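Local coordinates for type III secretion system effector protein ExoU (Pseudomonas fluorescens, PDB 4QMK) that probably acts as a patatin-like phospholipase toxin delivered by type III secretion, reaching the plasma membrane through a domain that binds phosphatidylinositol 4,5-bisphosphate, at residues P64-L69 with K329-I334; S321-P326 with G524-A529; D443-M448 with R471-A476. All coordinates share one frame; numbering follows the deposited sequence.

How the contacts relate
Contact 1 joins two strands of the mixed sheet by backbone bonds and leucines and is only partly buried. Contact 2 lies at the surface, where a loop meets the end of helix 517-526 through charge and a ring stack. Contact 3 is fully buried between helices 441-446 and 464-491, and there an arginine bonds a backbone carbonyl with two nitrogens. Contacts 1 and 2 share one run of chain, since 321-326 leads towards 329-334, yet their centres stand about 19 Å apart. Contacts 2 and 3 touch: Ser325 OG lies 2.7 Å from Ala447 O, a probable hydrogen bond, and the Phe322 ring packs against the backbone of Met446 and Met448.

Contact 1: residues P64-L69 with K329-I334; sequences PPPAHL and KDEALI
The Pro64 ring sets its CG against the carbonyl oxygen of Lys329, 3.2 Å away, while the Pro64 carbonyl meets the aliphatic part of Glu331, its O 3.2 Å from Glu331 CG. CG of Glu331 stands anti to the backbone N (chi1 178°), beside Pro64 O; the chain then bends at chi2, and the carboxylate makes a salt bridge with Arg429. The imidazole of His68 turns away from 329-334 and bonds Ser101 through NE2. Between the backbones, Ala67 N donates to Glu331 O at 3.0 Å. Ala67 has a helix-like psi of -22°, and the next amide, His68 N, turns to that same oxygen in a weak bond of 3.4 Å. From there the pairing is regular and parallel: Leu333 N reaches His68 O at 2.9 Å, almost straight in line with the carbonyl (174°). On the sheet face away from His68 and Ala332, Leu69 and Leu333 lie side by side, Leu69 CD1 4.0 Å from Leu333 CD2. Helix 81-90 covers both leucines with Leu88, and helix 408-431 adds His425 against Leu333 and Leu426 against Pro66. Strand 68-72, which leads into the glycine-rich loop that probably forms the oxyanion hole, as in other patatin-like phospholipases, runs between strands 99-103 and 332-337 in the central parallel part of the sheet.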
loop_
_atom_site.group_PDB
_atom_site.type_symbol
_atom_site.label_atom_id
_atom_site.label_comp_id
_atom_site.label_asym_id
_atom_site.label_seq_id
_atom_site.Cartn_x
_atom_site.Cartn_y
_atom_site.Cartn_z
ATOM N N PRO A 64 30.522 0.925 -21.882
ATOM C CA PRO A 64 30.084 -0.386 -21.440
ATOM C C PRO A 64 28.947 -0.840 -22.328
ATOM O O PRO A 64 28.378 -0.018 -23.074
ATOM C CB PRO A 64 29.514 -0.153 -20.047
ATOM C CG PRO A 64 29.284 1.308 -19.898
ATOM C CD PRO A 64 30.107 2.008 -20.962
ATOM N N PRO A 65 28.618 -2.138 -22.281
ATOM C CA PRO A 65 27.490 -2.630 -23.039
ATOM C C PRO A 65 26.180 -2.137 -22.357
ATOM O O PRO A 65 26.224 -1.725 -21.198
ATOM C CB PRO A 65 27.660 -4.145 -22.960
ATOM C CG PRO A 65 28.234 -4.344 -21.613
ATOM C CD PRO A 65 29.137 -3.160 -21.360
ATOM N N PRO A 66 25.032 -2.172 -23.075
ATOM C CA PRO A 66 23.783 -1.620 -22.548
ATOM C C PRO A 66 23.234 -2.256 -21.286
ATOM O O PRO A 66 23.103 -3.457 -21.220
ATOM C CB PRO A 66 22.796 -1.819 -23.680
ATOM C CG PRO A 66 23.633 -1.836 -24.888
ATOM C CD PRO A 66 24.916 -2.512 -24.492
ATOM N N ALA A 67 22.963 -1.406 -20.289
ATOM C CA ALA A 67 22.335 -1.800 -19.033
ATOM C C ALA A 67 20.846 -1.377 -18.983
ATOM O O ALA A 67 20.050 -1.952 -18.248
ATOM C CB ALA A 67 23.076 -1.179 -17.876
ATOM N N HIS A 68 20.473 -0.390 -19.771
ATOM C CA HIS A 68 19.105 0.053 -19.801
ATOM C C HIS A 68 18.582 0.039 -21.263
ATOM O O HIS A 68 19.181 0.599 -22.151
ATOM C CB HIS A 68 19.081 1.444 -19.161
ATOM C CG HIS A 68 17.724 2.019 -18.969
ATOM N ND1 HIS A 68 17.524 3.285 -18.474
ATOM C CD2 HIS A 68 16.495 1.516 -19.202
ATOM C CE1 HIS A 68 16.226 3.532 -18.398
ATOM N NE2 HIS A 68 15.577 2.483 -18.858
ATOM N N LEU A 69 17.495 -0.644 -21.510
ATOM C CA LEU A 69 16.879 -0.686 -22.848
ATOM C C LEU A 69 15.646 0.191 -22.756
ATOM O O LEU A 69 14.791 -0.021 -21.883
ATOM C CB LEU A 69 16.504 -2.109 -23.202
ATOM C CG LEU A 69 15.770 -2.373 -24.498
ATOM C CD1 LEU A 69 16.511 -1.853 -25.729
ATOM C CD2 LEU A 69 15.590 -3.882 -24.633
ATOM N N LYS A 329 29.934 5.176 -15.804
ATOM C CA LYS A 329 28.878 5.685 -16.671
ATOM C C LYS A 329 28.051 4.569 -17.225
ATOM O O LYS A 329 28.585 3.620 -17.759
ATOM C CB LYS A 329 29.472 6.483 -17.824
ATOM C CG LYS A 329 29.848 7.911 -17.459
ATOM C CD LYS A 329 30.431 8.671 -18.651
ATOM C CE LYS A 329 30.909 10.069 -18.247
ATOM N NZ LYS A 329 31.745 10.736 -19.294
ATOM N N ASP A 330 26.738 4.697 -17.115
ATOM C CA ASP A 330 25.842 3.694 -17.640
ATOM C C ASP A 330 25.594 3.889 -19.123
ATOM O O ASP A 330 25.627 4.987 -19.634
ATOM C CB ASP A 330 24.513 3.728 -16.899
ATOM C CG ASP A 330 24.614 3.149 -15.512
ATOM O OD1 ASP A 330 24.805 1.898 -15.405
ATOM O OD2 ASP A 330 24.479 3.944 -14.540
ATOM N N GLU A 331 25.363 2.793 -19.805
ATOM C CA GLU A 331 25.060 2.841 -21.192
ATOM C C GLU A 331 23.568 2.495 -21.343
ATOM O O GLU A 331 23.039 1.587 -20.668
ATOM C CB GLU A 331 25.944 1.852 -21.941
ATOM C CG GLU A 331 25.692 1.766 -23.448
ATOM C CD GLU A 331 26.363 2.846 -24.284
ATOM O OE1 GLU A 331 26.982 3.763 -23.716
ATOM O OE2 GLU A 331 26.260 2.761 -25.530
ATOM N N ALA A 332 22.893 3.225 -22.219
ATOM C CA ALA A 332 21.542 2.911 -22.549
ATOM C C ALA A 332 21.468 2.507 -24.037
ATOM O O ALA A 332 22.403 2.777 -24.810
ATOM C CB ALA A 332 20.675 4.110 -22.315
ATOM N N LEU A 333 20.378 1.856 -24.412
ATOM C CA LEU A 333 20.066 1.673 -25.804
ATOM C C LEU A 333 18.657 2.233 -25.877
ATOM O O LEU A 333 17.735 1.729 -25.214
ATOM C CB LEU A 333 20.085 0.201 -26.211
ATOM C CG LEU A 333 19.688 -0.063 -27.658
ATOM C CD1 LEU A 333 20.599 0.636 -28.636
ATOM C CD2 LEU A 333 19.810 -1.549 -27.898
ATOM N N ILE A 334 18.476 3.300 -26.638
ATOM C CA ILE A 334 17.198 3.968 -26.684
ATOM C C ILE A 334 16.689 3.706 -28.029
ATOM O O ILE A 334 17.352 4.033 -29.007
ATOM C CB ILE A 334 17.380 5.496 -26.454
ATOM C CG1 ILE A 334 17.967 5.710 -25.059
ATOM C CG2 ILE A 334 16.051 6.208 -26.609
ATOM C CD1 ILE A 334 18.582 7.100 -24.797
#

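Contact 2: residues S321-P326 with G524-A529; sequences SFPESP and GKRLNA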
loop_
_atom_site.group_PDB
_atom_site.type_symbol
_atom_site.label_atom_id
_atom_site.label_comp_id
_atom_site.label_asym_id
_atom_site.label_seq_id
_atom_site.Cartn_x
_atom_site.Cartn_y
_atom_site.Cartn_z
ATOM N N SER A 321 28.545 0.904 -9.329
ATOM C CA SER A 321 29.524 1.910 -9.760
ATOM C C SER A 321 29.411 3.284 -9.024
ATOM O O SER A 321 28.520 3.493 -8.205
ATOM C CB SER A 321 29.400 2.086 -11.275
ATOM O OG SER A 321 30.250 3.119 -11.739
ATOM N N PHE A 322 30.320 4.211 -9.355
ATOM C CA PHE A 322 30.528 5.490 -8.629
ATOM C C PHE A 322 29.889 6.740 -9.319
ATOM O O PHE A 322 30.390 7.212 -10.347
ATOM C CB PHE A 322 32.060 5.687 -8.514
ATOM C CG PHE A 322 32.754 4.787 -7.493
ATOM C CD1 PHE A 322 32.115 3.669 -6.915
ATOM C CD2 PHE A 322 34.078 5.028 -7.157
ATOM C CE1 PHE A 322 32.767 2.878 -5.983
ATOM C CE2 PHE A 322 34.742 4.235 -6.229
ATOM C CZ PHE A 322 34.089 3.160 -5.640
ATOM N N PRO A 323 28.797 7.281 -8.743
ATOM C CA PRO A 323 28.090 8.442 -9.354
ATOM C C PRO A 323 28.967 9.686 -9.577
ATOM O O PRO A 323 28.773 10.428 -10.546
ATOM C CB PRO A 323 26.964 8.775 -8.341
ATOM C CG PRO A 323 27.036 7.747 -7.251
ATOM C CD PRO A 323 28.332 6.995 -7.368
ATOM N N GLU A 324 29.915 9.874 -8.663
ATOM C CA GLU A 324 30.872 10.988 -8.653
ATOM C C GLU A 324 31.947 10.846 -9.739
ATOM O O GLU A 324 32.559 11.837 -10.166
ATOM C CB GLU A 324 31.525 11.142 -7.229
ATOM C CG GLU A 324 31.418 9.950 -6.238
ATOM C CD GLU A 324 32.589 8.968 -6.219
ATOM O OE1 GLU A 324 33.776 9.323 -5.972
ATOM O OE2 GLU A 324 32.293 7.783 -6.358
ATOM N N SER A 325 32.157 9.625 -10.208
ATOM C CA SER A 325 33.232 9.385 -11.139
ATOM C C SER A 325 32.860 9.514 -12.603
ATOM O O SER A 325 31.812 9.053 -13.018
ATOM C CB SER A 325 33.780 7.987 -10.955
ATOM O OG SER A 325 34.746 7.753 -11.959
ATOM N N PRO A 326 33.791 10.025 -13.406
ATOM C CA PRO A 326 33.521 10.055 -14.805
ATOM C C PRO A 326 33.688 8.680 -15.497
ATOM O O PRO A 326 33.297 8.529 -16.649
ATOM C CB PRO A 326 34.531 11.084 -15.328
ATOM C CG PRO A 326 35.657 11.081 -14.352
ATOM C CD PRO A 326 35.124 10.576 -13.067
ATOM N N GLY A 524 32.960 8.800 2.568
ATOM C CA GLY A 524 31.605 9.244 2.854
ATOM C C GLY A 524 30.621 8.910 1.720
ATOM O O GLY A 524 29.464 8.573 1.966
ATOM N N LYS A 525 31.096 8.990 0.479
ATOM C CA LYS A 525 30.285 8.573 -0.662
ATOM C C LYS A 525 30.033 7.106 -0.567
ATOM O O LYS A 525 28.956 6.657 -0.895
ATOM C CB LYS A 525 30.963 8.775 -2.022
ATOM C CG LYS A 525 31.564 10.121 -2.375
ATOM C CD LYS A 525 30.559 11.180 -2.501
ATOM C CE LYS A 525 31.238 12.516 -2.759
ATOM N NZ LYS A 525 31.848 12.535 -4.097
ATOM N N ARG A 526 31.045 6.323 -0.197
ATOM C CA ARG A 526 30.866 4.815 -0.181
ATOM C C ARG A 526 29.844 4.406 0.819
ATOM O O ARG A 526 29.103 3.452 0.602
ATOM C CB ARG A 526 32.153 4.080 0.088
ATOM C CG ARG A 526 33.264 4.305 -0.942
ATOM C CD ARG A 526 32.937 3.985 -2.394
ATOM N NE ARG A 526 31.870 4.746 -3.102
ATOM C CZ ARG A 526 31.998 5.927 -3.711
ATOM N NH1 ARG A 526 30.954 6.426 -4.386
ATOM N NH2 ARG A 526 33.134 6.630 -3.645
ATOM N N LEU A 527 29.749 5.188 1.888
ATOM C CA LEU A 527 28.698 4.970 2.867
ATOM C C LEU A 527 27.319 5.234 2.299
ATOM O O LEU A 527 26.345 4.840 2.964
ATOM C CB LEU A 527 28.906 5.826 4.129
ATOM C CG LEU A 527 29.731 5.174 5.197
ATOM C CD1 LEU A 527 31.091 4.830 4.674
ATOM C CD2 LEU A 527 29.903 6.091 6.369
ATOM N N ASN A 528 27.215 5.956 1.161
ATOM C CA ASN A 528 25.909 6.225 0.514
ATOM C C ASN A 528 25.590 5.213 -0.615
ATOM O O ASN A 528 24.694 5.442 -1.415
ATOM C CB ASN A 528 25.773 7.649 -0.047
ATOM C CG ASN A 528 25.562 8.710 1.030
ATOM O OD1 ASN A 528 24.435 9.127 1.290
ATOM N ND2 ASN A 528 26.635 9.193 1.612
ATOM N N ALA A 529 26.340 4.118 -0.675
ATOM C CA ALA A 529 26.125 3.072 -1.734
ATOM C C ALA A 529 24.653 2.787 -1.785
ATOM O O ALA A 529 24.029 2.566 -0.781
ATOM C CB ALA A 529 26.900 1.816 -1.415
#
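Phe322 opens one type I turn, closed by Ser325 N on Phe322 O at 3.0 Å, and Arg526 opens another where its helix gives way to a turn, closed by Ala529 N on Arg526 O. Between the turns the guanidinium of Arg526 lies flat on the Phe322 ring, the planes 9° apart and Arg526 CZ 3.8 Å from the ring centroid, over the middle of the face. Bends at chi2 and chi3 fold the arginine chain back; its CD also rests on the ring, 3.5 Å from Phe322 CZ. This is a cation-pi stack with a salt bridge added, and it fastens the loop leading into strand 332-337 to the C-terminal part of helix 517-526. Glu324 comes at the guanidinium tip to tip and obliquely, its OE2 2.7 Å from Arg526 NH1, but the bond is bent (127°) and weak. Lys525 reaches the same glutamate from its aliphatic side, NZ 3.4 Å from Glu324 CG. Lys525 NZ stays 4.2 Å from Glu324 OE1, beyond salt-bridge range, though the opposite charges probably still attract. Trp522, one helical turn before Arg526, gives the arginine a second cation-pi partner, and Leu480 of helix 464-491 also packs against its side chain.

Contact 3: residues D443-M448 with R471-A476; sequences DAVMAM and RFRKDA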
loop_
_atom_site.group_PDB
_atom_site.type_symbol
_atom_site.label_atom_id
_atom_site.label_comp_id
_atom_site.label_asym_id
_atom_site.label_seq_id
_atom_site.Cartn_x
_atom_site.Cartn_y
_atom_site.Cartn_z
ATOM N N ASP A 443 44.457 9.348 -8.077
ATOM C CA ASP A 443 43.158 9.957 -8.368
ATOM C C ASP A 443 42.374 9.187 -9.434
ATOM O O ASP A 443 41.156 9.085 -9.364
ATOM C CB ASP A 443 43.338 11.407 -8.815
ATOM C CG ASP A 443 43.750 12.310 -7.693
ATOM O OD1 ASP A 443 43.175 12.203 -6.596
ATOM O OD2 ASP A 443 44.656 13.129 -7.902
ATOM N N ALA A 444 43.080 8.632 -10.401
ATOM C CA ALA A 444 42.457 7.773 -11.394
ATOM C C ALA A 444 41.927 6.503 -10.708
ATOM O O ALA A 444 40.787 6.107 -10.941
ATOM C CB ALA A 444 43.456 7.433 -12.489
ATOM N N VAL A 445 42.720 5.910 -9.813
ATOM C CA VAL A 445 42.275 4.722 -9.086
ATOM C C VAL A 445 41.070 5.037 -8.231
ATOM O O VAL A 445 40.124 4.250 -8.176
ATOM C CB VAL A 445 43.370 4.139 -8.208
ATOM C CG1 VAL A 445 42.806 3.154 -7.219
ATOM C CG2 VAL A 445 44.435 3.494 -9.056
ATOM N N MET A 446 41.033 6.230 -7.647
ATOM C CA MET A 446 39.867 6.629 -6.826
ATOM C C MET A 446 38.596 6.752 -7.671
ATOM O O MET A 446 37.470 6.671 -7.128
ATOM C CB MET A 446 40.106 7.964 -6.093
ATOM C CG MET A 446 41.261 8.002 -5.111
ATOM S SD MET A 446 40.924 7.304 -3.469
ATOM C CE MET A 446 40.992 5.552 -3.888
ATOM N N ALA A 447 38.754 6.975 -8.975
ATOM C CA ALA A 447 37.589 7.045 -9.853
ATOM C C ALA A 447 37.069 5.686 -10.351
ATOM O O ALA A 447 36.063 5.633 -10.985
ATOM C CB ALA A 447 37.928 7.916 -11.041
ATOM N N MET A 448 37.771 4.597 -10.082
ATOM C CA MET A 448 37.386 3.270 -10.582
ATOM C C MET A 448 36.638 2.488 -9.538
ATOM O O MET A 448 37.023 2.480 -8.371
ATOM C CB MET A 448 38.612 2.462 -10.966
ATOM C CG MET A 448 39.546 3.235 -11.861
ATOM S SD MET A 448 40.938 2.305 -12.543
ATOM C CE MET A 448 41.387 1.449 -11.096
ATOM N N ARG A 471 46.720 -0.490 -2.328
ATOM C CA ARG A 471 46.749 -0.773 -0.904
ATOM C C ARG A 471 45.686 0.028 -0.205
ATOM O O ARG A 471 44.978 -0.510 0.633
ATOM C CB ARG A 471 48.134 -0.475 -0.310
ATOM C CG ARG A 471 48.378 -1.054 1.056
ATOM C CD ARG A 471 48.432 -2.568 1.054
ATOM N NE ARG A 471 49.201 -3.131 2.201
ATOM C CZ ARG A 471 48.689 -3.415 3.404
ATOM N NH1 ARG A 471 47.401 -3.218 3.677
ATOM N NH2 ARG A 471 49.467 -3.893 4.347
ATOM N N PHE A 472 45.565 1.313 -0.513
ATOM C CA PHE A 472 44.543 2.110 0.156
ATOM C C PHE A 472 43.184 1.537 -0.092
ATOM O O PHE A 472 42.342 1.507 0.803
ATOM C CB PHE A 472 44.557 3.576 -0.311
ATOM C CG PHE A 472 43.356 4.357 0.153
ATOM C CD1 PHE A 472 43.339 4.931 1.387
ATOM C CD2 PHE A 472 42.214 4.438 -0.650
ATOM C CE1 PHE A 472 42.229 5.631 1.824
ATOM C CE2 PHE A 472 41.089 5.115 -0.218
ATOM C CZ PHE A 472 41.099 5.735 1.014
ATOM N N ARG A 473 42.946 1.074 -1.318
ATOM C CA ARG A 473 41.630 0.502 -1.634
ATOM C C ARG A 473 41.390 -0.798 -0.909
ATOM O O ARG A 473 40.277 -1.020 -0.454
ATOM C CB ARG A 473 41.410 0.321 -3.125
ATOM C CG ARG A 473 41.138 1.646 -3.841
ATOM C CD ARG A 473 39.745 2.181 -3.564
ATOM N NE ARG A 473 38.734 1.397 -4.307
ATOM C CZ ARG A 473 38.376 1.632 -5.562
ATOM N NH1 ARG A 473 38.912 2.616 -6.231
ATOM N NH2 ARG A 473 37.484 0.860 -6.143
ATOM N N LYS A 474 42.424 -1.638 -0.740
ATOM C CA LYS A 474 42.225 -2.877 0.004
ATOM C C LYS A 474 41.909 -2.523 1.459
ATOM O O LYS A 474 40.960 -3.053 2.033
ATOM C CB LYS A 474 43.446 -3.795 -0.038
ATOM C CG LYS A 474 43.061 -5.237 0.178
ATOM C CD LYS A 474 44.200 -6.193 0.520
ATOM C CE LYS A 474 43.604 -7.603 0.658
ATOM N NZ LYS A 474 44.520 -8.668 1.159
ATOM N N ASP A 475 42.673 -1.618 2.064
ATOM C CA ASP A 475 42.373 -1.273 3.434
ATOM C C ASP A 475 40.978 -0.694 3.543
ATOM O O ASP A 475 40.281 -0.982 4.492
ATOM C CB ASP A 475 43.345 -0.246 4.017
ATOM C CG ASP A 475 44.759 -0.733 4.098
ATOM O OD1 ASP A 475 45.025 -1.960 4.128
ATOM O OD2 ASP A 475 45.625 0.146 4.121
ATOM N N ALA A 476 40.552 0.137 2.593
ATOM C CA ALA A 476 39.219 0.708 2.693
ATOM C C ALA A 476 38.156 -0.341 2.533
ATOM O O ALA A 476 37.167 -0.259 3.229
ATOM C CB ALA A 476 39.035 1.822 1.687
#
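Arg473 meets Met448 end-on, NH1 and NH2 both bonding the one carbonyl oxygen: NH2 lies 2.8 Å from Met448 O and NH1 2.9 Å from it. The oxygen sits close to the guanidinium plane for both bonds, which are moderately bent, at 141° and 138°. Val445 O also stands at this edge, 2.8 Å from Arg473 NH1. Beside the polar grip, the methyl of Met446 touches both side chains of helix 464-491: its CE is 3.6 Å from Phe472 CD2 and 3.6 Å from Arg473 CD. The methionine crosses Phe472 at about a right angle, a Met-aromatic contact in which SD lies 4.8 Å from the ring centroid, oblique to its face. Further out, Asp450 forms a salt bridge to Arg473 NH2, while Leu453, Trp522 and Phe322 pack round the arginine. Arg515 makes a cation-pi contact with Phe472. The guanidinium is thus a buried cation that ties the turn that follows helix 441-446 to the first half of the long helix 464-491; the carboxylate of Asp450 probably balances its charge, and the carbonyls near the C-terminal part of helix 441-446, where the dipole is negative, would be expected to help stabilise it.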